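Local coordinates for protein PA1221 (Pseudomonas aeruginosa, PDB 4DG8) that belongs to the ANL superfamily of AMP-binding enzymes, carries a phosphopantetheine attachment region as well, and is modelled with adenosine monophosphate bound, at residues Phe161-Asn170 / Ala181-Ile189; Ala340-Asp348 / Arg359-Gly369. All coordinates share one frame; numbering follows the deposited sequence.

Interaction 1 of 2, residues Phe161-Asn170 / Ala181-Ile189; sequences FAADQIAYIN and AIACTHAGI
The Tyr168 ring meets Cys184 over one face and Ile189 at its edge. Cys184 CB sits offset toward the rim, in a CH-pi contact 3.9 Å from the ring centroid, while Cys184 SG stands obliquely to the same ring. Near the ring plane, Ile189 CD1 comes to 3.6 Å from Tyr168 CE2 and also packs on the methyl of Ala167. With chi1 at 65°, Tyr168 CG stands between the backbone N and the carbonyl carbon, which turns the ring toward Cys184; the tyrosine hydroxyl is hydrogen-bonded to Thr219. The two strands, 166-170 and 181-185, form an antiparallel beta hairpin interrupted by a classic beta bulge: Ala167 and Tyr168 both face Cys184, and Cys184 O accepts from Ala167 N (2.8 Å) and, at greater length, from Tyr168 N (3.3 Å). Past the bulge, strand 181-185 runs directly into the helix that starts at His186. Phe161 CE1 lies over one face of the His186 imidazole, 3.5 Å from His186 CE1, with the two ring planes inclined at 58°. Gln165 O and Ile166 O lie at the imidazole edge, and His186 ND1 accepts from the backbone N of Val29, which would help to fix the rotation of the ring. The first turn of the helix is tied down through its backbone, His186 N binding Gln165 O at 2.9 Å and Ala187 N binding Ala163 O at 2.8 Å. On the face bearing Ile169 and Ala183, Ile169 CG2 meets Ala181 CB at 3.5 Å; Ile166 CD1 and CG2 also touch Ala183 CB.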
# COMPACT_ATOMS: atom_id res chain seq x y z
N PHE A 161 -19.01 9.64 14.19
CA PHE A 161 -18.50 10.17 12.94
C PHE A 161 -19.07 9.37 11.79
O PHE A 161 -19.56 8.27 11.98
CB PHE A 161 -16.96 10.17 12.91
CG PHE A 161 -16.33 8.85 13.31
CD1 PHE A 161 -16.07 7.87 12.35
CD2 PHE A 161 -16.00 8.59 14.64
CE1 PHE A 161 -15.48 6.66 12.72
CE2 PHE A 161 -15.42 7.38 15.02
CZ PHE A 161 -15.15 6.41 14.06
N ALA A 162 -19.00 9.95 10.59
CA ALA A 162 -19.43 9.29 9.37
C ALA A 162 -18.23 8.71 8.62
O ALA A 162 -17.09 8.90 9.01
CB ALA A 162 -20.20 10.27 8.48
N ALA A 163 -18.52 8.03 7.52
CA ALA A 163 -17.52 7.25 6.80
C ALA A 163 -16.49 8.14 6.09
O ALA A 163 -15.50 7.66 5.53
CB ALA A 163 -18.21 6.32 5.81
N ASP A 164 -16.74 9.45 6.12
CA ASP A 164 -15.80 10.42 5.60
C ASP A 164 -14.67 10.72 6.60
O ASP A 164 -13.72 11.39 6.25
CB ASP A 164 -16.52 11.71 5.19
CG ASP A 164 -17.20 12.41 6.35
OD1 ASP A 164 -17.44 11.78 7.39
OD2 ASP A 164 -17.50 13.61 6.22
N GLN A 165 -14.78 10.21 7.82
CA GLN A 165 -13.69 10.37 8.79
C GLN A 165 -12.40 9.76 8.22
O GLN A 165 -12.44 8.69 7.57
CB GLN A 165 -14.03 9.65 10.10
CG GLN A 165 -13.18 10.09 11.29
CD GLN A 165 -13.56 11.48 11.78
OE1 GLN A 165 -14.44 12.12 11.21
NE2 GLN A 165 -12.92 11.94 12.84
N ILE A 166 -11.27 10.42 8.45
CA ILE A 166 -9.97 9.87 8.05
C ILE A 166 -9.70 8.62 8.89
O ILE A 166 -9.84 8.66 10.11
CB ILE A 166 -8.81 10.88 8.29
CG1 ILE A 166 -9.15 12.24 7.68
CG2 ILE A 166 -7.46 10.32 7.78
CD1 ILE A 166 -9.44 12.19 6.19
N ALA A 167 -9.44 7.50 8.22
CA ALA A 167 -8.91 6.29 8.85
C ALA A 167 -7.37 6.23 8.99
O ALA A 167 -6.82 5.75 9.99
CB ALA A 167 -9.44 5.04 8.13
N TYR A 168 -6.67 6.66 7.96
CA TYR A 168 -5.21 6.58 8.03
C TYR A 168 -4.51 7.51 7.07
O TYR A 168 -5.12 8.05 6.14
CB TYR A 168 -4.71 5.12 7.85
CG TYR A 168 -4.97 4.49 6.50
CD1 TYR A 168 -4.18 4.80 5.40
CD2 TYR A 168 -5.97 3.55 6.34
CE1 TYR A 168 -4.41 4.22 4.16
CE2 TYR A 168 -6.21 2.95 5.10
CZ TYR A 168 -5.44 3.29 4.02
OH TYR A 168 -5.68 2.67 2.80
N ILE A 169 -3.22 7.69 7.31
CA ILE A 169 -2.37 8.41 6.38
C ILE A 169 -1.25 7.51 5.84
O ILE A 169 -0.60 6.79 6.59
CB ILE A 169 -1.75 9.66 7.03
CG1 ILE A 169 -2.86 10.66 7.36
CG2 ILE A 169 -0.66 10.28 6.11
CD1 ILE A 169 -2.41 11.86 8.13
N ASN A 170 -1.03 7.55 4.53
CA ASN A 170 0.13 6.90 3.92
C ASN A 170 0.95 7.94 3.19
O ASN A 170 0.41 8.72 2.40
CB ASN A 170 -0.27 5.81 2.91
CG ASN A 170 -0.74 4.53 3.59
OD1 ASN A 170 -1.02 4.50 4.80
ND2 ASN A 170 -0.84 3.45 2.81
N ALA A 181 1.43 13.40 2.21
CA ALA A 181 0.58 12.57 3.06
C ALA A 181 -0.81 12.38 2.46
O ALA A 181 -1.55 13.34 2.30
CB ALA A 181 0.47 13.19 4.43
N ILE A 182 -1.14 11.13 2.14
CA ILE A 182 -2.46 10.81 1.59
C ILE A 182 -3.43 10.38 2.68
O ILE A 182 -3.21 9.37 3.34
CB ILE A 182 -2.36 9.71 0.51
CG1 ILE A 182 -1.56 10.22 -0.69
CG2 ILE A 182 -3.75 9.21 0.09
CD1 ILE A 182 -1.07 9.11 -1.66
N ALA A 183 -4.49 11.16 2.90
CA ALA A 183 -5.44 10.79 3.96
C ALA A 183 -6.58 10.00 3.37
O ALA A 183 -7.34 10.50 2.54
CB ALA A 183 -5.94 12.01 4.73
N CYS A 184 -6.67 8.75 3.80
CA CYS A 184 -7.69 7.83 3.33
C CYS A 184 -8.79 7.70 4.38
O CYS A 184 -8.56 7.84 5.56
CB CYS A 184 -7.08 6.48 2.97
SG CYS A 184 -6.05 6.59 1.44
N THR A 185 -9.98 7.40 3.90
CA THR A 185 -11.21 7.63 4.63
C THR A 185 -11.73 6.25 5.08
O THR A 185 -11.33 5.24 4.53
CB THR A 185 -12.14 8.31 3.61
OG1 THR A 185 -12.76 9.47 4.17
CG2 THR A 185 -13.13 7.34 3.04
N HIS A 186 -12.53 6.21 6.14
CA HIS A 186 -13.26 4.98 6.51
C HIS A 186 -14.01 4.34 5.30
O HIS A 186 -13.94 3.12 5.08
CB HIS A 186 -14.25 5.26 7.66
CG HIS A 186 -13.62 5.26 9.02
ND1 HIS A 186 -13.91 4.29 9.97
CD2 HIS A 186 -12.76 6.12 9.62
CE1 HIS A 186 -13.23 4.54 11.08
NE2 HIS A 186 -12.51 5.64 10.89
N ALA A 187 -14.72 5.17 4.54
CA ALA A 187 -15.41 4.72 3.33
C ALA A 187 -14.50 4.06 2.31
O ALA A 187 -14.91 3.11 1.65
CB ALA A 187 -16.18 5.87 2.68
N GLY A 188 -13.29 4.58 2.13
CA GLY A 188 -12.38 4.01 1.15
C GLY A 188 -12.07 2.57 1.51
O GLY A 188 -12.01 1.66 0.65
N ILE A 189 -11.93 2.34 2.82
CA ILE A 189 -11.68 1.00 3.34
C ILE A 189 -12.87 0.05 3.24
O ILE A 189 -12.71 -1.09 2.78
CB ILE A 189 -11.23 1.04 4.82
CG1 ILE A 189 -9.93 1.85 4.95
CG2 ILE A 189 -11.01 -0.37 5.32
CD1 ILE A 189 -9.45 2.00 6.39

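Interaction 2 of 2, residues Ala340-Asp348 / Arg359-Gly369; sequences AGTAVLLLD and RAGEIVAFGAG
Two neighbouring strands of an antiparallel sheet, 342-347 and 361-367, pair here in regular register and run at 155° to each other. Six backbone hydrogen bonds join them as reciprocal pairs between Ala343 and Phe366, Leu345 and Val364, and Leu347 and Glu362; Ala368 N extends the ladder to Gly341 O at 2.8 Å. On the face bearing Phe366, the aromatic ring leans diagonally along the sheet, so that Leu345 CG approaches Phe366 CE2 obliquely at 3.7 Å, while Ala343 O lies in plane at the ring edge. Next along this face, Leu347 CD1 meets Val364 CG2 at 3.6 Å. Tyr390 and Leu388 of strand 385-390 pack against these side chains. On the reverse face, Leu346 CG is anti to the backbone N, which lays CD1 against Gly361 O and Ile363 CG1, the latter at 4.0 Å. At one end, an extended Arg359, whose NH1 also pairs with Glu356, crosses to Asp348, and NH2 meets OD2 at 2.9 Å in a salt bridge whose hydrogen bond is weak, bent to 125°, with the carboxylate and guanidinium planes 53° apart. At the opposite end a water accepts from Gly369 N at 2.8 Å and lies within bonding distance of Phe366 O and of Thr342 OG1, which is also bonded to Arg191. Gly367, with a positive phi, brings its CA close to Gly341 O. Strand 393-406 flanks 361-367 on its far side, making this ladder part of the antiparallel beta subdomain characteristic of AMP-binding ANL enzymes.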
# COMPACT_ATOMS: atom_id res chain seq x y z
N ALA A 340 -16.24 -2.32 -7.01
CA ALA A 340 -17.44 -1.70 -6.43
C ALA A 340 -17.09 -0.44 -5.61
O ALA A 340 -16.09 -0.41 -4.89
CB ALA A 340 -18.22 -2.72 -5.58
N GLY A 341 -17.91 0.60 -5.74
CA GLY A 341 -17.69 1.85 -5.00
C GLY A 341 -16.79 2.80 -5.78
O GLY A 341 -16.62 3.97 -5.43
N THR A 342 -16.22 2.29 -6.86
CA THR A 342 -15.37 3.10 -7.71
C THR A 342 -15.92 3.18 -9.13
O THR A 342 -16.66 2.29 -9.56
CB THR A 342 -13.95 2.53 -7.71
OG1 THR A 342 -13.39 2.73 -6.41
CG2 THR A 342 -13.07 3.19 -8.77
N ALA A 343 -15.59 4.25 -9.83
CA ALA A 343 -15.83 4.31 -11.27
C ALA A 343 -14.58 4.84 -11.97
O ALA A 343 -13.77 5.52 -11.35
CB ALA A 343 -17.03 5.21 -11.58
N VAL A 344 -14.39 4.50 -13.24
CA VAL A 344 -13.28 5.08 -13.99
C VAL A 344 -13.71 5.60 -15.35
O VAL A 344 -14.67 5.12 -15.93
CB VAL A 344 -12.11 4.08 -14.20
CG1 VAL A 344 -11.52 3.65 -12.87
CG2 VAL A 344 -12.57 2.86 -15.00
N LEU A 345 -13.00 6.61 -15.84
CA LEU A 345 -13.08 6.97 -17.25
C LEU A 345 -11.66 6.96 -17.78
O LEU A 345 -10.70 7.03 -17.02
CB LEU A 345 -13.66 8.37 -17.43
CG LEU A 345 -15.13 8.59 -17.11
CD1 LEU A 345 -15.52 10.03 -17.44
CD2 LEU A 345 -15.99 7.59 -17.88
N LEU A 346 -11.56 6.88 -19.09
CA LEU A 346 -10.29 7.00 -19.79
C LEU A 346 -10.37 8.31 -20.59
O LEU A 346 -11.24 8.44 -21.45
CB LEU A 346 -10.14 5.80 -20.72
CG LEU A 346 -8.74 5.42 -21.20
CD1 LEU A 346 -7.86 5.01 -20.01
CD2 LEU A 346 -8.84 4.31 -22.23
N LEU A 347 -9.48 9.26 -20.31
CA LEU A 347 -9.55 10.60 -20.92
C LEU A 347 -8.43 10.92 -21.92
O LEU A 347 -7.26 10.66 -21.64
CB LEU A 347 -9.58 11.68 -19.85
CG LEU A 347 -10.80 11.70 -18.94
CD1 LEU A 347 -10.80 12.98 -18.11
CD2 LEU A 347 -12.08 11.59 -19.75
N ASP A 348 -8.78 11.51 -23.06
CA ASP A 348 -7.77 11.84 -24.08
C ASP A 348 -7.02 13.14 -23.79
O ASP A 348 -7.20 13.76 -22.74
CB ASP A 348 -8.36 11.84 -25.50
CG ASP A 348 -9.41 12.94 -25.71
OD1 ASP A 348 -9.32 14.01 -25.07
OD2 ASP A 348 -10.31 12.72 -26.54
N ARG A 359 -7.50 2.69 -27.99
CA ARG A 359 -7.14 4.10 -28.09
C ARG A 359 -6.66 4.53 -26.70
O ARG A 359 -7.43 4.53 -25.75
CB ARG A 359 -8.35 4.93 -28.53
CG ARG A 359 -8.02 6.34 -28.97
CD ARG A 359 -9.27 7.12 -29.37
NE ARG A 359 -9.11 8.55 -29.11
CZ ARG A 359 -10.07 9.34 -28.65
NH1 ARG A 359 -11.28 8.85 -28.40
NH2 ARG A 359 -9.82 10.63 -28.44
N ALA A 360 -5.38 4.89 -26.60
CA ALA A 360 -4.75 5.17 -25.31
C ALA A 360 -5.20 6.48 -24.67
O ALA A 360 -5.39 7.48 -25.35
CB ALA A 360 -3.22 5.14 -25.43
N GLY A 361 -5.36 6.45 -23.35
CA GLY A 361 -5.75 7.62 -22.60
C GLY A 361 -5.26 7.53 -21.17
O GLY A 361 -4.55 6.58 -20.80
N GLU A 362 -5.61 8.53 -20.36
CA GLU A 362 -5.26 8.52 -18.95
C GLU A 362 -6.44 8.03 -18.10
O GLU A 362 -7.59 8.42 -18.33
CB GLU A 362 -4.81 9.91 -18.50
CG GLU A 362 -4.59 10.01 -17.00
CD GLU A 362 -4.30 11.43 -16.55
OE1 GLU A 362 -4.50 12.38 -17.34
OE2 GLU A 362 -3.86 11.59 -15.39
N ILE A 363 -6.13 7.16 -17.15
CA ILE A 363 -7.12 6.65 -16.21
C ILE A 363 -7.51 7.73 -15.20
O ILE A 363 -6.65 8.38 -14.61
CB ILE A 363 -6.61 5.42 -15.45
CG1 ILE A 363 -6.33 4.25 -16.40
CG2 ILE A 363 -7.62 4.96 -14.40
CD1 ILE A 363 -5.67 3.06 -15.67
N VAL A 364 -8.81 7.93 -15.04
CA VAL A 364 -9.36 8.87 -14.07
C VAL A 364 -10.34 8.13 -13.18
O VAL A 364 -11.22 7.42 -13.67
CB VAL A 364 -10.11 10.01 -14.78
CG1 VAL A 364 -10.74 10.94 -13.76
CG2 VAL A 364 -9.16 10.77 -15.73
N ALA A 365 -10.20 8.30 -11.87
CA ALA A 365 -10.98 7.53 -10.91
C ALA A 365 -11.96 8.43 -10.17
O ALA A 365 -11.64 9.56 -9.84
CB ALA A 365 -10.06 6.83 -9.92
N PHE A 366 -13.14 7.89 -9.92
CA PHE A 366 -14.19 8.57 -9.17
C PHE A 366 -14.65 7.66 -8.06
O PHE A 366 -14.46 6.43 -8.12
CB PHE A 366 -15.43 8.80 -10.06
CG PHE A 366 -15.18 9.60 -11.30
CD1 PHE A 366 -15.46 10.95 -11.33
CD2 PHE A 366 -14.72 8.98 -12.46
CE1 PHE A 366 -15.26 11.70 -12.49
CE2 PHE A 366 -14.52 9.71 -13.62
CZ PHE A 366 -14.78 11.08 -13.65
N GLY A 367 -15.35 8.24 -7.10
CA GLY A 367 -16.05 7.42 -6.13
C GLY A 367 -15.54 7.37 -4.72
O GLY A 367 -14.79 8.24 -4.24
N ALA A 368 -16.03 6.36 -4.01
CA ALA A 368 -15.93 6.32 -2.56
C ALA A 368 -14.52 5.97 -2.07
O ALA A 368 -14.23 6.03 -0.88
CB ALA A 368 -16.97 5.34 -2.02
N GLY A 369 -13.65 5.57 -3.01
CA GLY A 369 -12.25 5.30 -2.71
C GLY A 369 -11.34 6.52 -2.69
O GLY A 369 -10.21 6.42 -2.20
O HOH W 1 -13.39 5.21 -5.73

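How the interactions relate
Interactions 1 and 2 follow one another along the chain, both within the AMP-binding region of the protein, and their centres lie about 20 Å apart. They belong to different sheets, the hairpin of interaction 1 to a mixed one and the strand pair of interaction 2 to an antiparallel one. They touch by packing: Ala187 CB and Thr185 CG2 lie 4.1 and 4.3 Å from Ala368 O. Helix 186-193, which begins in interaction 1, runs on through Arg191 toward interaction 2. Each contact lies near the bound AMP: the side chain of Ile182 is about 6 Å from it and that of Ile363 about 8 Å.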